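Local coordinates for uncharacterized protein (PDB 3OMT), which is of unknown function but is probably the antitoxin of a toxin-antitoxin pair, binding DNA through an Xre-family helix-turn-helix domain, at residues Asn11-Lys14 / Ser15-Glu19; Leu25-Thr28 / Glu29-Lys33; Val46-Leu50 / Glu51-Asp55; Asp55-Ala59 / Leu60-Val64. All coordinates share one frame; numbering follows the deposited sequence. Where two conformers were deposited one is given.

Contact 1 of 4, residues Asn11-Lys14 / Ser15-Glu19; sequences NRLK and SVLAE
R12 NH1 has two acceptors: the backbone O of E66 and a water 2.9 Å from NH1, and this water donates in turn to OE1 of E19. The other terminal nitrogen of the same guanidinium, R12 NH2, makes a salt bridge with E19 OE2 at 2.9 Å. The carboxylate oxygen sits near the guanidinium plane, at its edge, yet NH2 approaches OE2 from above the carboxylate plane, the two flat groups being turned 49° apart. The bond is also somewhat bent, 145° at the hydrogen.

R12 is the N-cap of helix 13-20, and its chi1 of 55° tucks CG over the residue's own backbone. From there the chain runs out and bends at chi3, crossing V16 so that NH1 lies 3.4 Å from CG2. Arginine suits the place because it is long enough to span nearly two turns to E19. Just before it, OD1 of N11 accepts from L13 N at 2.9 Å, an Asx turn at the start of the helix. On the buried side L13 CD1 packs on L17 CG at 3.9 Å, two branched apolar residues one turn apart that also meet L60.

A charged pair linked both directly and through water thus spans the first turns, with R12 also tied to the C-terminal tail; the nearby arginine would probably stabilise the ionised carboxylate of E19.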
loop_
_atom_site.group_PDB
_atom_site.type_symbol
_atom_site.label_atom_id
_atom_site.label_comp_id
_atom_site.label_asym_id
_atom_site.label_seq_id
_atom_site.Cartn_x
_atom_site.Cartn_y
_atom_site.Cartn_z
ATOM N N ASN A 11 2.752 5.851 5.461
ATOM C CA ASN A 11 1.365 5.699 5.848
ATOM C C ASN A 11 0.919 6.886 6.679
ATOM O O ASN A 11 1.738 7.599 7.285
ATOM C CB ASN A 11 1.101 4.313 6.513
ATOM C CG ASN A 11 1.512 4.257 7.974
ATOM O OD1 ASN A 11 0.905 4.936 8.816
ATOM N ND2 ASN A 11 2.553 3.457 8.292
ATOM N N ARG A 12 -0.385 7.066 6.724
ATOM C CA ARG A 12 -1.003 8.022 7.624
ATOM C C ARG A 12 -2.038 7.365 8.571
ATOM O O ARG A 12 -3.080 7.971 8.930
ATOM C CB ARG A 12 -1.558 9.198 6.862
ATOM C CG ARG A 12 -2.507 8.867 5.792
ATOM C CD ARG A 12 -3.005 10.109 4.994
ATOM N NE ARG A 12 -3.693 11.105 5.813
ATOM C CZ ARG A 12 -4.995 11.089 6.113
ATOM N NH1 ARG A 12 -5.752 10.128 5.649
ATOM N NH2 ARG A 12 -5.552 12.074 6.843
ATOM N N LEU A 13 -1.688 6.177 9.054
ATOM C CA LEU A 13 -2.538 5.453 9.987
ATOM C C LEU A 13 -2.825 6.233 11.257
ATOM O O LEU A 13 -3.976 6.290 11.696
ATOM C CB LEU A 13 -1.943 4.111 10.324
ATOM C CG LEU A 13 -2.737 3.265 11.327
ATOM C CD1 LEU A 13 -4.181 3.000 10.853
ATOM C CD2 LEU A 13 -1.957 1.938 11.557
ATOM N N LYS A 14 -1.808 6.873 11.819
ATOM C CA LYS A 14 -1.978 7.634 13.057
ATOM C C LYS A 14 -3.081 8.679 12.845
ATOM O O LYS A 14 -3.952 8.847 13.683
ATOM C CB LYS A 14 -0.673 8.299 13.489
ATOM C CG LYS A 14 -0.785 9.092 14.777
ATOM C CD LYS A 14 0.574 9.718 15.165
ATOM C CE LYS A 14 0.480 10.562 16.443
ATOM N NZ LYS A 14 1.785 10.585 17.160
ATOM N N SER A 15 -3.012 9.392 11.722
ATOM C CA SER A 15 -4.019 10.415 11.412
ATOM C C SER A 15 -5.409 9.839 11.262
ATOM O O SER A 15 -6.381 10.449 11.718
ATOM C CB SER A 15 -3.674 11.181 10.171
ATOM O OG SER A 15 -2.572 12.021 10.409
ATOM N N VAL A 16 -5.528 8.702 10.557
ATOM C CA VAL A 16 -6.857 8.105 10.320
ATOM C C VAL A 16 -7.429 7.605 11.645
ATOM O O VAL A 16 -8.623 7.759 11.911
ATOM C CB VAL A 16 -6.845 7.038 9.218
ATOM C CG1 VAL A 16 -8.216 6.415 9.012
ATOM C CG2 VAL A 16 -6.396 7.673 7.881
ATOM N N LEU A 17 -6.604 6.991 12.478
ATOM C CA LEU A 17 -7.082 6.567 13.786
ATOM C C LEU A 17 -7.598 7.795 14.578
ATOM O O LEU A 17 -8.660 7.745 15.193
ATOM C CB LEU A 17 -5.976 5.897 14.577
ATOM C CG LEU A 17 -5.521 4.531 14.184
ATOM C CD1 LEU A 17 -4.259 4.158 14.873
ATOM C CD2 LEU A 17 -6.672 3.458 14.419
ATOM N N ALA A 18 -6.889 8.907 14.526
ATOM C CA ALA A 18 -7.347 10.127 15.187
ATOM C C ALA A 18 -8.669 10.656 14.596
ATOM O O ALA A 18 -9.582 11.034 15.341
ATOM C CB ALA A 18 -6.268 11.205 15.187
ATOM N N GLU A 19 -8.811 10.638 13.275
ATOM C CA GLU A 19 -10.025 11.077 12.628
ATOM C C GLU A 19 -11.198 10.269 13.096
ATOM O O GLU A 19 -12.269 10.810 13.385
ATOM C CB GLU A 19 -9.882 10.930 11.104
ATOM C CG GLU A 19 -8.975 11.957 10.458
ATOM C CD GLU A 19 -8.711 11.683 8.982
ATOM O OE1 GLU A 19 -9.326 10.735 8.395
ATOM O OE2 GLU A 19 -7.914 12.474 8.404
HETATM O O HOH W 1 -8.632 10.252 5.886
#

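Contact 2 of 4, residues Leu25-Thr28 / Glu29-Lys33; sequences LWLT and ETLDK
T30 sits over one face of the W26 indole, one turn further along helix 24-30, which ends in a Schellman motif. Its OG1 lies above the middle of the ring system, 3.4 Å from CE2 of W26, while T30 CB makes a CH-pi contact 4.2 Å from the centroid of the six-membered ring, almost exactly on the ring normal. The same hydroxyl donates to the backbone O of W26 at 2.7 Å. T30 N reaches that oxygen too, from the opposite face of the carbonyl plane, so one acceptor takes two bonds from a single residue.

A chi1 of -63° makes this possible: it sets OG1 beside T30's own N and turns it back along the helix. Threonine fits well, because its hydroxyl proton goes to the carbonyl of W26 while the oxygen and CB both rest over the indole face. W26 is held from further out by a cation-pi contact with K22 and by packing on L60.

On the inner side L27 and L31 lie side by side and point the same way, CD1 to CD1 at 3.8 Å; L31 continues onto I56 and L27 onto V38, a residue of helix 35-42. Leucine gives both positions flexible apolar bulk between helices. D32 then takes a positive phi of 57°, which a short side chain without a branch at CB tolerates. The chain turns back there, and K33 N donates to T28 O at 3.0 Å in a nearly straight bond of 173°.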
loop_
_atom_site.group_PDB
_atom_site.type_symbol
_atom_site.label_atom_id
_atom_site.label_comp_id
_atom_site.label_asym_id
_atom_site.label_seq_id
_atom_site.Cartn_x
_atom_site.Cartn_y
_atom_site.Cartn_z
ATOM N N LEU A 25 -4.551 0.752 20.792
ATOM C CA LEU A 25 -5.105 -0.439 21.510
ATOM C C LEU A 25 -6.325 -0.999 20.802
ATOM O O LEU A 25 -6.421 -2.188 20.542
ATOM C CB LEU A 25 -5.486 -0.066 22.954
ATOM C CG LEU A 25 -6.193 -1.166 23.775
ATOM C CD1 LEU A 25 -5.265 -2.351 23.951
ATOM C CD2 LEU A 25 -6.669 -0.612 25.160
ATOM N N TRP A 26 -7.243 -0.127 20.417
ATOM C CA TRP A 26 -8.422 -0.600 19.684
ATOM C C TRP A 26 -8.037 -1.377 18.426
ATOM O O TRP A 26 -8.589 -2.442 18.122
ATOM C CB TRP A 26 -9.303 0.588 19.307
ATOM C CG TRP A 26 -10.567 0.228 18.632
ATOM C CD1 TRP A 26 -11.782 -0.024 19.219
ATOM C CD2 TRP A 26 -10.759 0.052 17.222
ATOM N NE1 TRP A 26 -12.726 -0.339 18.253
ATOM C CE2 TRP A 26 -12.130 -0.319 17.023
ATOM C CE3 TRP A 26 -9.936 0.189 16.126
ATOM C CZ2 TRP A 26 -12.668 -0.560 15.762
ATOM C CZ3 TRP A 26 -10.501 -0.034 14.828
ATOM C CH2 TRP A 26 -11.844 -0.408 14.681
ATOM N N LEU A 27 -7.103 -0.837 17.661
ATOM C CA LEU A 27 -6.732 -1.485 16.385
ATOM C C LEU A 27 -6.016 -2.789 16.651
ATOM O O LEU A 27 -6.254 -3.813 15.985
ATOM C CB LEU A 27 -5.878 -0.548 15.550
ATOM C CG LEU A 27 -5.549 -1.041 14.130
ATOM C CD1 LEU A 27 -6.866 -1.125 13.353
ATOM C CD2 LEU A 27 -4.557 -0.077 13.491
ATOM N N THR A 28 -5.184 -2.776 17.680
ATOM C CA THR A 28 -4.429 -3.939 18.067
ATOM C C THR A 28 -5.347 -5.103 18.459
ATOM O O THR A 28 -5.196 -6.211 17.982
ATOM C CB THR A 28 -3.468 -3.597 19.241
ATOM O OG1 THR A 28 -2.525 -2.575 18.869
ATOM C CG2 THR A 28 -2.676 -4.839 19.709
ATOM N N GLU A 29 -6.341 -4.819 19.296
ATOM C CA GLU A 29 -7.309 -5.827 19.695
ATOM C C GLU A 29 -8.181 -6.246 18.513
ATOM O O GLU A 29 -8.431 -7.430 18.294
ATOM C CB GLU A 29 -8.136 -5.299 20.862
ATOM C CG GLU A 29 -7.340 -5.131 22.094
ATOM C CD GLU A 29 -8.227 -4.887 23.326
ATOM O OE1 GLU A 29 -9.372 -4.408 23.159
ATOM O OE2 GLU A 29 -7.762 -5.159 24.452
ATOM N N THR A 30 -8.682 -5.278 17.753
ATOM C CA THR A 30 -9.632 -5.556 16.683
ATOM C C THR A 30 -9.030 -6.498 15.645
ATOM O O THR A 30 -9.701 -7.419 15.150
ATOM C CB THR A 30 -10.123 -4.235 16.032
ATOM O OG1 THR A 30 -10.827 -3.497 17.042
ATOM C CG2 THR A 30 -11.063 -4.493 14.857
ATOM N N LEU A 31 -7.773 -6.264 15.308
ATOM C CA LEU A 31 -7.085 -7.078 14.299
ATOM C C LEU A 31 -6.353 -8.279 14.881
ATOM O O LEU A 31 -5.697 -8.994 14.139
ATOM C CB LEU A 31 -6.095 -6.219 13.454
ATOM C CG LEU A 31 -6.720 -5.096 12.644
ATOM C CD1 LEU A 31 -5.627 -4.371 11.830
ATOM C CD2 LEU A 31 -7.822 -5.648 11.737
ATOM N N ASP A 32 -6.452 -8.522 16.197
ATOM C CA ASP A 32 -5.802 -9.679 16.845
ATOM C C ASP A 32 -4.292 -9.636 16.568
ATOM O O ASP A 32 -3.711 -10.617 16.154
ATOM C CB ASP A 32 -6.466 -10.966 16.348
ATOM C CG ASP A 32 -6.056 -12.204 17.120
ATOM O OD1 ASP A 32 -5.632 -12.088 18.299
ATOM O OD2 ASP A 32 -6.212 -13.320 16.525
ATOM N N LYS A 33 -3.689 -8.452 16.747
ATOM C CA LYS A 33 -2.280 -8.227 16.466
ATOM C C LYS A 33 -1.502 -8.039 17.784
ATOM O O LYS A 33 -2.062 -7.973 18.869
ATOM C CB LYS A 33 -2.079 -6.977 15.568
ATOM C CG LYS A 33 -2.590 -7.112 14.154
ATOM C CD LYS A 33 -1.711 -8.030 13.346
ATOM C CE LYS A 33 -2.235 -8.260 11.950
ATOM N NZ LYS A 33 -1.442 -9.349 11.283
#

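Contact 3 of 4, residues Val46-Leu50 / Glu51-Asp55; sequences VQPSL and ETLFD
The backbone of P48 and S49 is extended, and at L50 it turns into helix 50-60, leaving S49 as the N-cap of that helix. A chi1 of 66° swings S49 OG over the first turn, where it shares a hydrogen bond of 2.9 Å with OG1 of T52; either hydroxyl could be the donor. A water completes the link: it accepts from S49 N at 3.0 Å and is also hydrogen-bonded to T52 OG1. Serine suits the cap, its short hydroxyl staying close to the backbone; threonine in the first turn supplies the partner hydroxyl.

P48 packs against the inner side of the same turn. Its CB touches CG2 of T52, and its CG meets CD2 of L53 at 3.7 Å, the two side chains crossing at a slant. Proline is well placed just before the cap, where its rigid ring keeps the chain extended and adds an apolar surface that also packs on W41. L53 N bonds to S49 O at 2.9 Å. The leucine's chi1 of -79° turns CD2 back toward the proline, and beyond it L53 reaches V64 and I68.

F54 faces the second subunit, where F10 of that chain meets its ring edge-to-face. L50 runs beside F54, though it was modelled in two conformers and its outer contacts are less certain. In the conformer given, F54 N donates to L50 O at 3.1 Å, and this oxygen also lies in the ring plane at the edge of F54, 3.2 Å from CD2.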
loop_
_atom_site.group_PDB
_atom_site.type_symbol
_atom_site.label_atom_id
_atom_site.label_comp_id
_atom_site.label_asym_id
_atom_site.label_seq_id
_atom_site.Cartn_x
_atom_site.Cartn_y
_atom_site.Cartn_z
ATOM N N VAL A 46 7.724 0.493 10.690
ATOM C CA VAL A 46 7.523 -0.733 9.947
ATOM C C VAL A 46 6.202 -0.524 9.208
ATOM O O VAL A 46 5.224 -0.015 9.786
ATOM C CB VAL A 46 7.380 -1.956 10.874
ATOM C CG1 VAL A 46 7.026 -3.243 10.042
ATOM C CG2 VAL A 46 8.652 -2.171 11.652
ATOM N N GLN A 47 6.163 -0.890 7.941
ATOM C CA GLN A 47 4.952 -0.739 7.167
ATOM C C GLN A 47 4.152 -2.032 7.160
ATOM O O GLN A 47 4.711 -3.132 7.026
ATOM C CB GLN A 47 5.226 -0.315 5.707
ATOM C CG GLN A 47 6.057 0.942 5.598
ATOM C CD GLN A 47 5.347 2.107 6.278
ATOM O OE1 GLN A 47 4.125 2.186 6.240
ATOM N NE2 GLN A 47 6.109 3.002 6.903
ATOM N N PRO A 48 2.837 -1.911 7.262
ATOM C CA PRO A 48 1.999 -3.099 7.056
ATOM C C PRO A 48 2.063 -3.560 5.607
ATOM O O PRO A 48 2.352 -2.764 4.740
ATOM C CB PRO A 48 0.589 -2.602 7.381
ATOM C CG PRO A 48 0.679 -1.164 7.375
ATOM C CD PRO A 48 2.057 -0.673 7.370
ATOM N N SER A 49 1.805 -4.855 5.368
ATOM C CA SER A 49 1.597 -5.340 4.023
ATOM C C SER A 49 0.359 -4.706 3.389
ATOM O O SER A 49 -0.527 -4.198 4.065
ATOM C CB SER A 49 1.383 -6.850 4.009
ATOM O OG SER A 49 0.184 -7.219 4.662
ATOM N N LEU A 50 0.275 -4.795 2.078
ATOM C CA LEU A 50 -0.889 -4.252 1.409
ATOM C C LEU A 50 -2.139 -5.001 1.857
ATOM O O LEU A 50 -3.167 -4.368 2.145
ATOM C CB LEU A 50 -0.732 -4.271 -0.099
ATOM C CG LEU A 50 -1.896 -3.686 -0.873
ATOM C CD1 LEU A 50 -2.051 -2.191 -0.487
ATOM C CD2 LEU A 50 -1.586 -3.805 -2.382
ATOM N N GLU A 51 -2.058 -6.327 1.996
ATOM C CA GLU A 51 -3.236 -7.081 2.491
ATOM C C GLU A 51 -3.664 -6.625 3.887
ATOM O O GLU A 51 -4.859 -6.426 4.134
ATOM C CB GLU A 51 -2.988 -8.577 2.477
ATOM C CG GLU A 51 -2.631 -9.106 1.103
ATOM C CD GLU A 51 -1.121 -9.210 0.785
ATOM O OE1 GLU A 51 -0.279 -8.319 1.170
ATOM O OE2 GLU A 51 -0.805 -10.196 0.064
ATOM N N THR A 52 -2.688 -6.345 4.757
ATOM C CA THR A 52 -3.015 -5.859 6.089
ATOM C C THR A 52 -3.676 -4.479 6.023
ATOM O O THR A 52 -4.608 -4.164 6.785
ATOM C CB THR A 52 -1.759 -5.859 6.966
ATOM O OG1 THR A 52 -1.346 -7.239 7.070
ATOM C CG2 THR A 52 -2.033 -5.298 8.403
ATOM N N LEU A 53 -3.187 -3.638 5.116
ATOM C CA LEU A 53 -3.789 -2.312 4.958
ATOM C C LEU A 53 -5.285 -2.433 4.633
ATOM O O LEU A 53 -6.096 -1.671 5.132
ATOM C CB LEU A 53 -3.090 -1.498 3.876
ATOM C CG LEU A 53 -1.765 -0.817 4.202
ATOM C CD1 LEU A 53 -1.032 -0.319 2.957
ATOM C CD2 LEU A 53 -1.923 0.289 5.250
ATOM N N PHE A 54 -5.655 -3.402 3.799
ATOM C CA PHE A 54 -7.073 -3.587 3.465
ATOM C C PHE A 54 -7.869 -3.994 4.740
ATOM O O PHE A 54 -8.983 -3.521 4.945
ATOM C CB PHE A 54 -7.279 -4.611 2.334
ATOM C CG PHE A 54 -7.111 -4.041 0.942
ATOM C CD1 PHE A 54 -8.204 -3.883 0.098
ATOM C CD2 PHE A 54 -5.872 -3.643 0.498
ATOM C CE1 PHE A 54 -8.076 -3.352 -1.164
ATOM C CE2 PHE A 54 -5.719 -3.102 -0.742
ATOM C CZ PHE A 54 -6.815 -2.966 -1.604
ATOM N N ASP A 55 -7.291 -4.847 5.574
ATOM C CA ASP A 55 -7.900 -5.267 6.855
ATOM C C ASP A 55 -8.082 -4.069 7.802
ATOM O O ASP A 55 -9.129 -3.915 8.397
ATOM C CB ASP A 55 -7.034 -6.316 7.530
ATOM C CG ASP A 55 -7.119 -7.680 6.880
ATOM O OD1 ASP A 55 -8.027 -7.944 6.050
ATOM O OD2 ASP A 55 -6.249 -8.507 7.233
HETATM O O HOH W 2 1.426 -6.668 7.707
#

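Contact 4 of 4, residues Asp55-Ala59 / Leu60-Val64; sequences DIAEA and LNVDV
At N61 the backbone switches to positive phi (phi 60°, psi 48°), and this twist carries V62 N back to A57 O, at 3.1 Å with an angle of 166° at the hydrogen. N61 N makes a weak bond to E58 O, which also accepts from a water at 2.8 Å. Asparagine suits this place because it adopts such angles readily; its OD1 receives the same water and is bonded to K72 of the second subunit.

One turn of helix apart, I56 and L60 run side by side in the same direction, CG2 to CD1 at 3.8 Å, their branched chains facing L13 and V16 of helix 13-20. A57 needs to be small, since the returning chain passes close over it: CB lies 3.5 Å from V64 CA, a tight contact, and 3.7 Å from V64 CB. V62 adds CG2 beside A57, near its CA. Between the two valines, D63 turns away and bonds to S70 and T71 of the second subunit.

Together the positive phi and the two backward bonds form a Schellman motif, here ending helix 50-60 and sending the chain back along it.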
loop_
_atom_site.group_PDB
_atom_site.type_symbol
_atom_site.label_atom_id
_atom_site.label_comp_id
_atom_site.label_asym_id
_atom_site.label_seq_id
_atom_site.Cartn_x
_atom_site.Cartn_y
_atom_site.Cartn_z
ATOM N N ASP A 55 -7.291 -4.847 5.574
ATOM C CA ASP A 55 -7.900 -5.267 6.855
ATOM C C ASP A 55 -8.082 -4.069 7.802
ATOM O O ASP A 55 -9.129 -3.915 8.397
ATOM C CB ASP A 55 -7.034 -6.316 7.530
ATOM C CG ASP A 55 -7.119 -7.680 6.880
ATOM O OD1 ASP A 55 -8.027 -7.944 6.050
ATOM O OD2 ASP A 55 -6.249 -8.507 7.233
ATOM N N ILE A 56 -7.066 -3.200 7.883
ATOM C CA ILE A 56 -7.129 -1.977 8.674
ATOM C C ILE A 56 -8.260 -1.082 8.157
ATOM O O ILE A 56 -9.048 -0.537 8.946
ATOM C CB ILE A 56 -5.810 -1.219 8.678
ATOM C CG1 ILE A 56 -4.655 -2.060 9.310
ATOM C CG2 ILE A 56 -5.963 0.126 9.372
ATOM C CD1 ILE A 56 -3.238 -1.548 8.999
ATOM N N ALA A 57 -8.330 -0.911 6.835
ATOM C CA ALA A 57 -9.291 -0.017 6.191
ATOM C C ALA A 57 -10.706 -0.533 6.463
ATOM O O ALA A 57 -11.623 0.224 6.745
ATOM C CB ALA A 57 -9.025 0.029 4.722
ATOM N N GLU A 58 -10.876 -1.848 6.394
ATOM C CA GLU A 58 -12.171 -2.442 6.662
ATOM C C GLU A 58 -12.596 -2.209 8.144
ATOM O O GLU A 58 -13.756 -1.827 8.422
ATOM C CB GLU A 58 -12.132 -3.927 6.305
ATOM C CG GLU A 58 -13.430 -4.652 6.660
ATOM C CD GLU A 58 -13.292 -6.171 6.494
ATOM O OE1 GLU A 58 -12.224 -6.752 6.833
ATOM O OE2 GLU A 58 -14.277 -6.792 6.072
ATOM N N ALA A 59 -11.672 -2.397 9.069
ATOM C CA ALA A 59 -11.902 -2.182 10.500
ATOM C C ALA A 59 -12.311 -0.751 10.800
ATOM O O ALA A 59 -13.243 -0.507 11.592
ATOM C CB ALA A 59 -10.666 -2.592 11.330
ATOM N N LEU A 60 -11.629 0.183 10.152
ATOM C CA LEU A 60 -11.880 1.615 10.332
ATOM C C LEU A 60 -12.999 2.176 9.496
ATOM O O LEU A 60 -13.406 3.345 9.693
ATOM C CB LEU A 60 -10.618 2.416 10.075
ATOM C CG LEU A 60 -9.577 2.273 11.157
ATOM C CD1 LEU A 60 -8.236 2.779 10.742
ATOM C CD2 LEU A 60 -10.011 2.943 12.500
ATOM N N ASN A 61 -13.472 1.403 8.536
ATOM C CA ASN A 61 -14.516 1.859 7.594
ATOM C C ASN A 61 -14.110 3.087 6.762
ATOM O O ASN A 61 -14.851 4.099 6.668
ATOM C CB ASN A 61 -15.843 2.149 8.318
ATOM C CG ASN A 61 -16.997 2.260 7.359
ATOM O OD1 ASN A 61 -16.972 1.665 6.298
ATOM N ND2 ASN A 61 -18.003 3.031 7.721
ATOM N N VAL A 62 -12.905 2.998 6.192
ATOM C CA VAL A 62 -12.362 4.022 5.327
ATOM C C VAL A 62 -11.851 3.346 4.073
ATOM O O VAL A 62 -11.526 2.158 4.069
ATOM C CB VAL A 62 -11.169 4.838 6.006
ATOM C CG1 VAL A 62 -11.663 5.536 7.227
ATOM C CG2 VAL A 62 -9.937 3.941 6.302
ATOM N N ASP A 63 -11.748 4.128 3.004
ATOM C CA ASP A 63 -11.102 3.672 1.789
ATOM C C ASP A 63 -9.642 3.412 2.150
ATOM O O ASP A 63 -8.986 4.246 2.751
ATOM C CB ASP A 63 -11.225 4.785 0.734
ATOM C CG ASP A 63 -10.654 4.437 -0.613
ATOM O OD1 ASP A 63 -9.955 3.477 -0.780
ATOM O OD2 ASP A 63 -10.928 5.221 -1.557
ATOM N N VAL A 64 -9.159 2.237 1.796
ATOM C CA VAL A 64 -7.775 1.842 2.030
ATOM C C VAL A 64 -6.799 2.910 1.509
ATOM O O VAL A 64 -5.729 3.136 2.098
ATOM C CB VAL A 64 -7.508 0.442 1.422
ATOM C CG1 VAL A 64 -7.612 0.466 -0.152
ATOM C CG2 VAL A 64 -6.123 -0.102 1.877
HETATM O O HOH W 3 -15.790 -1.386 6.568
#

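In the fold
All four contacts are local, following one another along the chain: each joins neighbouring turns or caps, and none closes a long loop, nests in another or crosses it. Contact 1 starts helix 13-20, contact 2 ends helix 24-30, contact 3 starts helix 50-60 and contact 4 ends it, the last two sharing D55. Their apolar faces meet in one core: L13 joins L27 to I56, L60 lies between W26 and V16, L31 rests on I56, and L53 meets V64. N11 reaches Q47, linking the N-terminal segment to the loop before helix 50-60. The second subunit is met by helix 50-60 in contact 3 and by the loop after it in contact 4.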